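Local coordinates for CurJ (Moorea producens 3L, PDB 5TZ6), which is a polyketide synthase dehydratase of the curacin pathway that carries out vinylogous dehydration, captured here as an inactive mutant with a bound hydroxy-heptenoic acid, at residues L57-A62 with Y211-T216; L82-P85 with V89-V92; E186-G191 with I225-L230; E194-M199 with Q280-H285. The protein carries 1 engineered substitution. All coordinates share one frame; numbering follows the deposited sequence.

Interaction 1: residues L57-A62 with Y211-T216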
loop_
_atom_site.group_PDB
_atom_site.type_symbol
_atom_site.label_atom_id
_atom_site.label_comp_id
_atom_site.label_asym_id
_atom_site.label_seq_id
_atom_site.Cartn_x
_atom_site.Cartn_y
_atom_site.Cartn_z
ATOM N N LEU A 57 11.462 13.163 2.957
ATOM C CA LEU A 57 10.464 12.108 2.798
ATOM C C LEU A 57 9.402 12.179 3.890
ATOM O O LEU A 57 8.203 11.994 3.623
ATOM C CB LEU A 57 11.154 10.745 2.798
ATOM C CG LEU A 57 10.316 9.483 2.596
ATOM C CD1 LEU A 57 9.579 9.529 1.273
ATOM C CD2 LEU A 57 11.217 8.257 2.656
ATOM N N LEU A 58 9.820 12.452 5.128
ATOM C CA LEU A 58 8.834 12.563 6.198
ATOM C C LEU A 58 7.980 13.811 6.025
ATOM O O LEU A 58 6.780 13.783 6.307
ATOM C CB LEU A 58 9.519 12.547 7.558
ATOM C CG LEU A 58 9.998 11.133 7.896
ATOM C CD1 LEU A 58 11.214 11.153 8.809
ATOM C CD2 LEU A 58 8.859 10.333 8.512
ATOM N N LEU A 59 8.566 14.915 5.557
ATOM C CA LEU A 59 7.723 16.063 5.242
ATOM C C LEU A 59 6.666 15.691 4.210
ATOM O O LEU A 59 5.511 16.127 4.310
ATOM C CB LEU A 59 8.565 17.244 4.756
ATOM C CG LEU A 59 9.523 17.858 5.781
ATOM C CD1 LEU A 59 10.178 19.119 5.228
ATOM C CD2 LEU A 59 8.816 18.147 7.088
ATOM N N ALA A 60 7.034 14.885 3.210
ATOM C CA ALA A 60 6.027 14.423 2.255
ATOM C C ALA A 60 4.910 13.647 2.954
ATOM O O ALA A 60 3.720 13.968 2.803
ATOM C CB ALA A 60 6.680 13.571 1.169
ATOM N N ALA A 61 5.275 12.619 3.729
ATOM C CA ALA A 61 4.258 11.839 4.435
ATOM C C ALA A 61 3.348 12.744 5.259
ATOM O O ALA A 61 2.113 12.658 5.183
ATOM C CB ALA A 61 4.933 10.791 5.325
ATOM N N ALA A 62 3.955 13.625 6.055
ATOM C CA ALA A 62 3.209 14.633 6.792
ATOM C C ALA A 62 2.205 15.330 5.887
ATOM O O ALA A 62 1.025 15.460 6.230
ATOM C CB ALA A 62 4.179 15.642 7.409
ATOM N N TYR A 211 7.653 19.308 -4.107
ATOM C CA TYR A 211 8.298 19.001 -2.841
ATOM C C TYR A 211 7.980 20.066 -1.800
ATOM O O TYR A 211 7.881 21.254 -2.116
ATOM C CB TYR A 211 9.815 18.923 -3.014
ATOM C CG TYR A 211 10.342 17.735 -3.792
ATOM C CD1 TYR A 211 10.452 17.782 -5.175
ATOM C CD2 TYR A 211 10.772 16.584 -3.141
ATOM C CE1 TYR A 211 10.954 16.706 -5.891
ATOM C CE2 TYR A 211 11.273 15.501 -3.851
ATOM C CZ TYR A 211 11.362 15.569 -5.225
ATOM O OH TYR A 211 11.861 14.500 -5.939
ATOM N N GLN A 212 7.828 19.635 -0.547
ATOM C CA GLN A 212 7.876 20.586 0.559
ATOM C C GLN A 212 9.267 21.206 0.665
ATOM O O GLN A 212 9.431 22.427 0.559
ATOM C CB GLN A 212 7.482 19.906 1.875
ATOM C CG GLN A 212 5.990 19.641 2.044
ATOM C CD GLN A 212 5.421 18.740 0.970
ATOM O OE1 GLN A 212 5.901 17.628 0.762
ATOM N NE2 GLN A 212 4.385 19.214 0.284
ATOM N N LEU A 213 10.279 20.369 0.889
ATOM C CA LEU A 213 11.681 20.767 0.842
ATOM C C LEU A 213 12.448 19.686 0.104
ATOM O O LEU A 213 12.492 18.538 0.557
ATOM C CB LEU A 213 12.274 20.970 2.239
ATOM C CG LEU A 213 11.869 22.201 3.038
ATOM C CD1 LEU A 213 12.692 22.272 4.309
ATOM C CD2 LEU A 213 12.051 23.463 2.205
ATOM N N HIS A 214 13.038 20.050 -1.027
ATOM C CA HIS A 214 13.770 19.085 -1.826
ATOM C C HIS A 214 14.872 18.442 -0.987
ATOM O O HIS A 214 15.523 19.125 -0.184
ATOM C CB HIS A 214 14.372 19.763 -3.057
ATOM C CG HIS A 214 14.729 18.811 -4.157
ATOM N ND1 HIS A 214 15.900 18.084 -4.159
ATOM C CD2 HIS A 214 14.073 18.473 -5.294
ATOM C CE1 HIS A 214 15.947 17.334 -5.248
ATOM N NE2 HIS A 214 14.852 17.553 -5.954
ATOM N N PRO A 215 15.079 17.133 -1.104
ATOM C CA PRO A 215 16.168 16.507 -0.337
ATOM C C PRO A 215 17.478 17.270 -0.446
ATOM O O PRO A 215 18.162 17.461 0.571
ATOM C CB PRO A 215 16.263 15.102 -0.941
ATOM C CG PRO A 215 14.920 14.841 -1.558
ATOM C CD PRO A 215 14.340 16.174 -1.944
ATOM N N THR A 216 17.832 17.742 -1.648
ATOM C CA THR A 216 19.115 18.414 -1.836
ATOM C C THR A 216 19.168 19.753 -1.113
ATOM O O THR A 216 20.252 20.197 -0.715
ATOM C CB THR A 216 19.409 18.613 -3.327
ATOM O OG1 THR A 216 18.378 19.403 -3.938
ATOM C CG2 THR A 216 19.509 17.270 -4.039
#

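Interaction 2: residues L82-P85 with V89-V92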
loop_
_atom_site.group_PDB
_atom_site.type_symbol
_atom_site.label_atom_id
_atom_site.label_comp_id
_atom_site.label_asym_id
_atom_site.label_seq_id
_atom_site.Cartn_x
_atom_site.Cartn_y
_atom_site.Cartn_z
ATOM N N LEU A 82 21.510 4.458 4.041
ATOM C CA LEU A 82 20.921 3.729 2.927
ATOM C C LEU A 82 21.818 3.869 1.701
ATOM O O LEU A 82 22.096 4.985 1.252
ATOM C CB LEU A 82 19.514 4.243 2.628
ATOM C CG LEU A 82 18.885 3.754 1.324
ATOM C CD1 LEU A 82 19.013 2.246 1.186
ATOM C CD2 LEU A 82 17.427 4.165 1.269
ATOM N N ALA A 83 22.277 2.742 1.169
ATOM C CA ALA A 83 23.081 2.720 -0.043
ATOM C C ALA A 83 22.351 1.910 -1.100
ATOM O O ALA A 83 21.712 0.900 -0.792
ATOM C CB ALA A 83 24.475 2.133 0.209
ATOM N N ILE A 84 22.458 2.348 -2.346
ATOM C CA ILE A 84 21.712 1.729 -3.434
ATOM C C ILE A 84 22.696 1.128 -4.427
ATOM O O ILE A 84 23.442 1.867 -5.086
ATOM C CB ILE A 84 20.786 2.748 -4.109
ATOM C CG1 ILE A 84 19.828 3.345 -3.078
ATOM C CG2 ILE A 84 20.021 2.096 -5.249
ATOM C CD1 ILE A 84 18.896 4.374 -3.654
ATOM N N PRO A 85 22.738 -0.196 -4.566
ATOM C CA PRO A 85 23.659 -0.807 -5.529
ATOM C C PRO A 85 23.425 -0.273 -6.933
ATOM O O PRO A 85 22.365 0.268 -7.258
ATOM C CB PRO A 85 23.338 -2.306 -5.436
ATOM C CG PRO A 85 21.994 -2.381 -4.779
ATOM C CD PRO A 85 21.915 -1.196 -3.869
ATOM N N VAL A 89 17.328 -1.031 -6.971
ATOM C CA VAL A 89 16.178 -0.303 -6.447
ATOM C C VAL A 89 15.819 -0.890 -5.088
ATOM O O VAL A 89 15.601 -2.100 -4.967
ATOM C CB VAL A 89 14.968 -0.351 -7.398
ATOM C CG1 VAL A 89 14.559 -1.784 -7.676
ATOM C CG2 VAL A 89 13.810 0.438 -6.817
ATOM N N ARG A 90 15.769 -0.040 -4.068
ATOM C CA ARG A 90 15.401 -0.435 -2.714
ATOM C C ARG A 90 14.000 0.070 -2.398
ATOM O O ARG A 90 13.695 1.243 -2.640
ATOM C CB ARG A 90 16.397 0.118 -1.694
ATOM C CG ARG A 90 17.799 -0.432 -1.822
ATOM C CD ARG A 90 17.954 -1.747 -1.086
ATOM N NE ARG A 90 17.694 -1.596 0.342
ATOM C CZ ARG A 90 18.163 -2.419 1.277
ATOM N NH1 ARG A 90 18.928 -3.446 0.930
ATOM N NH2 ARG A 90 17.878 -2.212 2.556
ATOM N N THR A 91 13.149 -0.815 -1.878
ATOM C CA THR A 91 11.859 -0.382 -1.355
ATOM C C THR A 91 12.046 0.310 -0.011
ATOM O O THR A 91 12.667 -0.239 0.905
ATOM C CB THR A 91 10.897 -1.562 -1.206
ATOM O OG1 THR A 91 10.661 -2.158 -2.486
ATOM C CG2 THR A 91 9.567 -1.089 -0.631
ATOM N N VAL A 92 11.487 1.511 0.110
ATOM C CA VAL A 92 11.576 2.323 1.315
ATOM C C VAL A 92 10.173 2.579 1.833
ATOM O O VAL A 92 9.285 2.979 1.069
ATOM C CB VAL A 92 12.302 3.651 1.049
ATOM C CG1 VAL A 92 12.289 4.514 2.296
ATOM C CG2 VAL A 92 13.721 3.380 0.598
#

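Interaction 3: residues E186-G191 with I225-L230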
loop_
_atom_site.group_PDB
_atom_site.type_symbol
_atom_site.label_atom_id
_atom_site.label_comp_id
_atom_site.label_asym_id
_atom_site.label_seq_id
_atom_site.Cartn_x
_atom_site.Cartn_y
_atom_site.Cartn_z
ATOM N N GLU A 186 25.626 29.004 -3.174
ATOM C CA GLU A 186 26.336 29.863 -4.109
ATOM C C GLU A 186 27.282 30.831 -3.417
ATOM O O GLU A 186 28.327 31.165 -3.985
ATOM C CB GLU A 186 25.350 30.664 -4.961
ATOM C CG GLU A 186 24.553 29.837 -5.950
ATOM C CD GLU A 186 25.057 30.004 -7.369
ATOM O OE1 GLU A 186 24.936 31.124 -7.914
ATOM O OE2 GLU A 186 25.581 29.022 -7.937
ATOM N N GLN A 187 26.959 31.294 -2.210
ATOM C CA GLN A 187 27.833 32.271 -1.568
ATOM C C GLN A 187 27.899 32.004 -0.074
ATOM O O GLN A 187 26.963 31.453 0.510
ATOM C CB GLN A 187 27.354 33.701 -1.835
ATOM C CG GLN A 187 27.699 34.204 -3.216
ATOM C CD GLN A 187 27.389 35.672 -3.382
ATOM O OE1 GLN A 187 28.290 36.504 -3.507
ATOM N NE2 GLN A 187 26.104 36.004 -3.367
ATOM N N VAL A 188 29.011 32.399 0.544
ATOM C CA VAL A 188 29.250 32.083 1.951
ATOM C C VAL A 188 29.918 33.264 2.638
ATOM O O VAL A 188 30.925 33.790 2.153
ATOM C CB VAL A 188 30.106 30.813 2.110
ATOM C CG1 VAL A 188 30.253 30.445 3.588
ATOM C CG2 VAL A 188 29.480 29.663 1.338
ATOM N N TRP A 189 29.368 33.659 3.785
ATOM C CA TRP A 189 29.926 34.713 4.622
ATOM C C TRP A 189 30.144 34.156 6.017
ATOM O O TRP A 189 29.207 33.637 6.633
ATOM C CB TRP A 189 28.999 35.926 4.682
ATOM C CG TRP A 189 28.904 36.646 3.397
ATOM C CD1 TRP A 189 29.682 37.682 2.976
ATOM C CD2 TRP A 189 27.963 36.396 2.352
ATOM N NE1 TRP A 189 29.287 38.090 1.726
ATOM C CE2 TRP A 189 28.231 37.316 1.321
ATOM C CE3 TRP A 189 26.919 35.480 2.188
ATOM C CZ2 TRP A 189 27.495 37.349 0.140
ATOM C CZ3 TRP A 189 26.188 35.512 1.016
ATOM C CH2 TRP A 189 26.479 36.442 0.006
ATOM N N LEU A 190 31.370 34.259 6.508
ATOM C CA LEU A 190 31.715 33.776 7.834
ATOM C C LEU A 190 31.701 34.924 8.832
ATOM O O LEU A 190 32.093 36.053 8.506
ATOM C CB LEU A 190 33.093 33.111 7.846
ATOM C CG LEU A 190 33.199 31.651 7.416
ATOM C CD1 LEU A 190 34.649 31.213 7.485
ATOM C CD2 LEU A 190 32.335 30.760 8.302
ATOM N N GLY A 191 31.240 34.616 10.044
ATOM C CA GLY A 191 31.325 35.474 11.203
ATOM C C GLY A 191 32.009 34.738 12.340
ATOM O O GLY A 191 32.778 33.794 12.132
ATOM N N ILE A 225 27.274 23.690 7.888
ATOM C CA ILE A 225 28.102 23.595 9.088
ATOM C C ILE A 225 29.549 23.340 8.719
ATOM O O ILE A 225 30.454 23.703 9.480
ATOM C CB ILE A 225 27.614 22.503 10.063
ATOM C CG1 ILE A 225 28.223 21.151 9.697
ATOM C CG2 ILE A 225 26.088 22.441 10.116
ATOM C CD1 ILE A 225 28.707 20.375 10.903
ATOM N N ILE A 226 29.796 22.747 7.552
ATOM C CA ILE A 226 31.167 22.485 7.141
ATOM C C ILE A 226 31.965 23.778 7.132
ATOM O O ILE A 226 33.183 23.767 7.347
ATOM C CB ILE A 226 31.185 21.810 5.756
ATOM C CG1 ILE A 226 30.647 20.380 5.840
ATOM C CG2 ILE A 226 32.591 21.857 5.148
ATOM C CD1 ILE A 226 31.386 19.502 6.833
ATOM N N ALA A 227 31.296 24.911 6.897
ATOM C CA ALA A 227 31.984 26.193 6.793
ATOM C C ALA A 227 32.527 26.690 8.124
ATOM O O ALA A 227 33.319 27.638 8.132
ATOM C CB ALA A 227 31.051 27.244 6.188
ATOM N N LEU A 228 32.144 26.075 9.237
ATOM C CA LEU A 228 32.684 26.438 10.538
ATOM C C LEU A 228 33.813 25.523 10.991
ATOM O O LEU A 228 34.317 25.697 12.104
ATOM C CB LEU A 228 31.570 26.433 11.588
ATOM C CG LEU A 228 30.297 27.184 11.208
ATOM C CD1 LEU A 228 29.209 26.923 12.231
ATOM C CD2 LEU A 228 30.568 28.678 11.090
ATOM N N VAL A 229 34.215 24.555 10.166
ATOM C CA VAL A 229 35.235 23.587 10.555
ATOM C C VAL A 229 36.272 23.416 9.449
ATOM O O VAL A 229 36.963 22.394 9.386
ATOM C CB VAL A 229 34.589 22.235 10.911
ATOM C CG1 VAL A 229 33.556 22.414 12.011
ATOM C CG2 VAL A 229 33.952 21.626 9.682
ATOM N N LEU A 230 36.393 24.416 8.571
ATOM C CA LEU A 230 37.331 24.307 7.457
ATOM C C LEU A 230 38.780 24.258 7.930
ATOM O O LEU A 230 39.645 23.730 7.221
ATOM C CB LEU A 230 37.135 25.472 6.484
ATOM C CG LEU A 230 35.822 25.506 5.704
ATOM C CD1 LEU A 230 35.734 26.761 4.855
ATOM C CD2 LEU A 230 35.715 24.267 4.833
#

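Interaction 4: residues E194-M199 with Q280-H285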
loop_
_atom_site.group_PDB
_atom_site.type_symbol
_atom_site.label_atom_id
_atom_site.label_comp_id
_atom_site.label_asym_id
_atom_site.label_seq_id
_atom_site.Cartn_x
_atom_site.Cartn_y
_atom_site.Cartn_z
ATOM N N GLU A 194 29.492 31.706 13.394
ATOM C CA GLU A 194 28.244 31.750 12.647
ATOM C C GLU A 194 28.569 31.886 11.165
ATOM O O GLU A 194 29.634 32.384 10.794
ATOM C CB GLU A 194 27.335 32.895 13.134
ATOM C CG GLU A 194 27.918 34.289 12.945
ATOM C CD GLU A 194 27.363 35.299 13.944
ATOM O OE1 GLU A 194 28.077 36.276 14.267
ATOM O OE2 GLU A 194 26.220 35.110 14.416
ATOM N N VAL A 195 27.647 31.432 10.322
ATOM C CA VAL A 195 27.838 31.458 8.877
ATOM C C VAL A 195 26.505 31.756 8.207
ATOM O O VAL A 195 25.453 31.281 8.649
ATOM C CB VAL A 195 28.424 30.131 8.351
ATOM C CG1 VAL A 195 27.416 29.006 8.510
ATOM C CG2 VAL A 195 28.840 30.272 6.888
ATOM N N LEU A 196 26.563 32.532 7.125
ATOM C CA LEU A 196 25.406 32.878 6.311
ATOM C C LEU A 196 25.672 32.449 4.877
ATOM O O LEU A 196 26.619 32.931 4.247
ATOM C CB LEU A 196 25.112 34.380 6.374
ATOM C CG LEU A 196 24.089 34.910 5.364
ATOM C CD1 LEU A 196 22.677 34.561 5.786
ATOM C CD2 LEU A 196 24.237 36.417 5.173
ATOM N N CYS A 197 24.862 31.523 4.379
ATOM C CA CYS A 197 24.987 31.013 3.022
ATOM C C CYS A 197 23.846 31.537 2.161
ATOM O O CYS A 197 22.684 31.526 2.581
ATOM C CB CYS A 197 24.985 29.486 3.007
ATOM S SG CYS A 197 26.366 28.746 3.888
ATOM N N GLN A 198 24.187 32.015 0.972
ATOM C CA GLN A 198 23.212 32.254 -0.077
ATOM C C GLN A 198 23.118 31.012 -0.946
ATOM O O GLN A 198 24.149 30.453 -1.352
ATOM C CB GLN A 198 23.587 33.452 -0.941
ATOM C CG GLN A 198 22.553 33.714 -2.016
ATOM C CD GLN A 198 22.930 34.854 -2.923
ATOM O OE1 GLN A 198 23.960 34.811 -3.593
ATOM N NE2 GLN A 198 22.098 35.884 -2.952
ATOM N N MET A 199 21.883 30.611 -1.254
ATOM C CA MET A 199 21.591 29.385 -1.978
ATOM C C MET A 199 20.700 29.663 -3.176
ATOM O O MET A 199 19.773 30.478 -3.104
ATOM C CB MET A 199 20.902 28.360 -1.083
ATOM C CG MET A 199 21.857 27.574 -0.227
ATOM S SD MET A 199 21.145 27.154 1.360
ATOM C CE MET A 199 22.305 25.905 1.914
ATOM N N GLN A 280 18.722 28.034 10.353
ATOM C CA GLN A 280 17.527 28.779 9.967
ATOM C C GLN A 280 17.575 28.997 8.461
ATOM O O GLN A 280 18.472 29.674 7.954
ATOM C CB GLN A 280 17.441 30.112 10.709
ATOM C CG GLN A 280 17.074 29.973 12.180
ATOM C CD GLN A 280 16.879 31.312 12.845
ATOM O OE1 GLN A 280 17.617 32.261 12.581
ATOM N NE2 GLN A 280 15.866 31.408 13.695
ATOM N N LEU A 281 16.652 28.381 7.741
ATOM C CA LEU A 281 16.483 28.623 6.319
ATOM C C LEU A 281 15.330 29.601 6.145
ATOM O O LEU A 281 14.239 29.361 6.669
ATOM C CB LEU A 281 16.199 27.311 5.592
ATOM C CG LEU A 281 16.016 27.324 4.079
ATOM C CD1 LEU A 281 17.280 27.796 3.367
ATOM C CD2 LEU A 281 15.603 25.933 3.620
ATOM N N PHE A 282 15.563 30.708 5.436
ATOM C CA PHE A 282 14.512 31.707 5.281
ATOM C C PHE A 282 14.536 32.336 3.891
ATOM O O PHE A 282 15.474 32.165 3.100
ATOM C CB PHE A 282 14.572 32.790 6.372
ATOM C CG PHE A 282 15.886 33.481 6.478
ATOM C CD1 PHE A 282 16.922 32.917 7.203
ATOM C CD2 PHE A 282 16.086 34.707 5.861
ATOM C CE1 PHE A 282 18.142 33.552 7.298
ATOM C CE2 PHE A 282 17.301 35.351 5.953
ATOM C CZ PHE A 282 18.333 34.773 6.672
ATOM N N ASP A 283 13.457 33.080 3.634
ATOM C CA ASP A 283 13.083 33.690 2.367
ATOM C C ASP A 283 13.925 34.913 2.034
ATOM O O ASP A 283 14.574 35.518 2.892
ATOM C CB ASP A 283 11.615 34.124 2.408
ATOM C CG ASP A 283 10.842 33.684 1.191
ATOM O OD1 ASP A 283 11.481 33.214 0.226
ATOM O OD2 ASP A 283 9.598 33.817 1.197
ATOM N N GLN A 284 13.852 35.303 0.758
ATOM C CA GLN A 284 14.454 36.555 0.322
ATOM C C GLN A 284 13.864 37.734 1.084
ATOM O O GLN A 284 14.559 38.723 1.346
ATOM C CB GLN A 284 14.213 36.739 -1.177
ATOM C CG GLN A 284 15.118 37.743 -1.857
ATOM C CD GLN A 284 16.516 37.180 -2.066
ATOM O OE1 GLN A 284 17.440 37.457 -1.302
ATOM N NE2 GLN A 284 16.665 36.359 -3.103
ATOM N N HIS A 285 12.576 37.652 1.424
ATOM C CA HIS A 285 11.891 38.634 2.251
ATOM C C HIS A 285 12.021 38.366 3.743
ATOM O O HIS A 285 11.601 39.207 4.543
ATOM C CB HIS A 285 10.412 38.712 1.867
ATOM C CG HIS A 285 10.191 39.063 0.432
ATOM N ND1 HIS A 285 10.390 38.163 -0.592
ATOM C CD2 HIS A 285 9.821 40.225 -0.154
ATOM C CE1 HIS A 285 10.136 38.751 -1.747
ATOM N NE2 HIS A 285 9.788 40.003 -1.509
#

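Interaction 1: residues L57-A62 with Y211-T216
Leu59 meets Leu213 through a single methyl: its CD1 rests on the root of the other side chain, 4.1 Å from Leu213 CB, with CG and CD1 of Leu213 about equally near, and the two leucines pass at a slant. Next to them Leu59 CB sits 4.1 Å from Gln212 CB. The glutamine is bent at its second torsion (chi2 60°), which folds the amide back over the helix and puts OE1 3.5 Å from Ala60 CA. That oxygen has its real partner in His9 NE2. Behind this first shell, Phe250 of strand 239-250 packs against Leu59, Gln212 and Leu213 together, while Ser56 OG of helix 51-65 bonds Leu213 O and Ser253 OG bonds Gln212 O. Further along, the loop turns into helix 215-223 at an N-cap: Thr216 N donates to His214 ND1 over 3.2 Å, at 162° and close to the ring plane. Pro215 CD lies on one face of that imidazole, and Phe37 meets the ring edge-to-face. His214-Pro215 begins an HPxxxD sequence, consistent with the motif of polyketide dehydratases, and its aspartate, Asp219, lines the ligand pocket. The side-chain contact is largely apolar, and Gln212 OE1 is satisfied by His9, so helix 51-65 offers this loop mainly shape, and the start of the Asp219 helix is probably fixed by the cap and the serine bonds.

Interaction 2: residues L82-P85 with V89-V92
Apolar packing comes first. Leu82 CD2 reaches Val92 CG2 at 3.8 Å, the closest approach between the two segments. With CG of Leu82 swung away from its backbone N (chi1 169°), the leucine reaches from strand 82-84 towards strand 90-92, and both residues of the pair are buried. Nearer the connecting loop, Ile84 CG1 lies 4.5 Å from Arg90 CG, a loose contact.

Aliphatic-to-polar contacts form the second group. The arginine chain bends at its second torsion (chi2 -85°) and again at its third, which brings it alongside Leu82, the two side chains running past one another in opposite senses. Leu82 CD1 comes within 4.1 Å of Arg90 NE, and Ala83 O is 4.3 Å from Arg90 CG. Ile84 CG2 is 4.5 Å from Val89 N, again loosely.

The backbones do not pair here. The axes of strands 82-84 and 90-92 stay 9.2 Å apart and run roughly antiparallel at 145°. In this hotdog-fold half they have different partners: strand 90-99 lies beside strand 24-30, strand 82-84 beside strand 46-49 in a small separate sheet. Strand 46-49 leads directly into Pro50 and Gly51, which line the ligand pocket.

Hydrogen bonding at the polar end is left to neighbours. Arg90 NH2 bonds Ser109 OG on strand 102-110, a residue that Leu82 and Val92 also touch. Backbone bonds link Leu82 to Val49, Ile84 to Val47 and Arg90 to Phe30.

Interaction 3: residues E186-G191 with I225-L230
Strand 186-190 runs past the turn at 225-230 without pairing with it, Leu190 and Ala227 being the nearest alpha carbons at 7.7 Å. The turn has helical backbone angles at 225-227 and is held by short-range bonds, Leu228 N to Ile225 O and Val229 N to Ile226 O.

Leu190 does most of the touching. Its CB leaves the strand at an angle to the turn, but CG stands opposite the carbonyl carbon, beside the backbone N (chi1 -83°), and this carries the branch across until CD2 is 3.3 Å from Ala227 O; this is a methyl set against a carbonyl oxygen. The same CD2 meets Leu228 CD2 at 3.9 Å, the two leucines slanting across each other, and lies 4.3 Å from Ala227 CB. One methyl thus touches both backbone and side chains of the turn. Two residues earlier, Val188 CG1 approaches Ala227 CB at 4.2 Å, so both Val188 and Leu190 reach the alanine methyl from the strand. Val195, on the neighbouring strand 194-200, touches Val188, Leu190, Ala227 and Leu228 alike and closes the cluster, with Ile162 of strand 160-162 beside the two strand residues.

Cut back to an alanine, Leu190 would lose the methyls that cover Ala227 O and meet Leu228, and a gap would probably open beside Val195.

At the other end of the strand Glu186 and Gln187 both face Gln198, a classic beta bulge. The whole is the flank of a hotdog fold: strands at the end of the curved sheet pack on the chain that leaves the central helix, here helix 215-223.

Interaction 4: residues E194-M199 with Q280-H285
In the curved antiparallel sheet of the second hotdog half, strands 194-200 and 274-282 are next-but-one neighbours with strand 258-267 between them, and Leu196 with Phe282 and Met199 with Leu281 reach over that middle strand. The nearest alpha carbons, Leu196 and Gln280, are 9.6 Å apart, about two strand spacings. Strand 194-200 bonds the intervening strand through Val195 with Thr263 and Cys197 with Cys261, and strand 185-190 on its other edge.

Because Leu281 and Phe282 are consecutive, their side chains leave the sheet on opposite faces, and Met199 and Leu196 do likewise; one pair forms on each face. On the first, Leu196 CD1 comes to 4.4 Å from Phe282 CZ, the far atom of the ring. A chi1 of 55° on the phenylalanine swings its ring back over the sheet towards the leucine, and Ile149 of a loop packs on it from outside the two segments. On the second face Met199 SD lies 4.4 Å from Leu281 CD1, an apolar contact at ordinary packing distance. Both of these residues also touch helix 215-223: Met199 at Ser220, Leu281 at Leu217 and Cys221.

Asp283 OD1, farther along the chain, takes a bond from Ser254 OG and a weak one from Gln284 N (3.2 Å, 134°). Gln284 OE1 in turn bonds Trp260 NE1 on the middle strand. With their contacts to helix 215-223, Met199 and Leu281 lie on the face that wraps the central helix, as in the hotdog fold.

Overall arrangement
The four contacts spread over both hotdog halves. Interaction 1 joins the halves, setting helix 51-65 of one against the loop that leads into the Asp219 helix of the other. It touches interaction 2 through Leu57 CD2 and Val92 CG1, 3.9 Å apart. Interactions 3 and 4, with centres about 12 Å apart, share the paired strands 185-190 and 194-200, where Val188 CG1 meets Val195 CG2 at 3.6 Å. Interaction 2 lies across the molecule from both, its centre about 32 Å from theirs. The bound hydroxy acid lies between: the side chain of Ala83 is about 9 Å from it, those of Ala227 and Met199 about 11 Å.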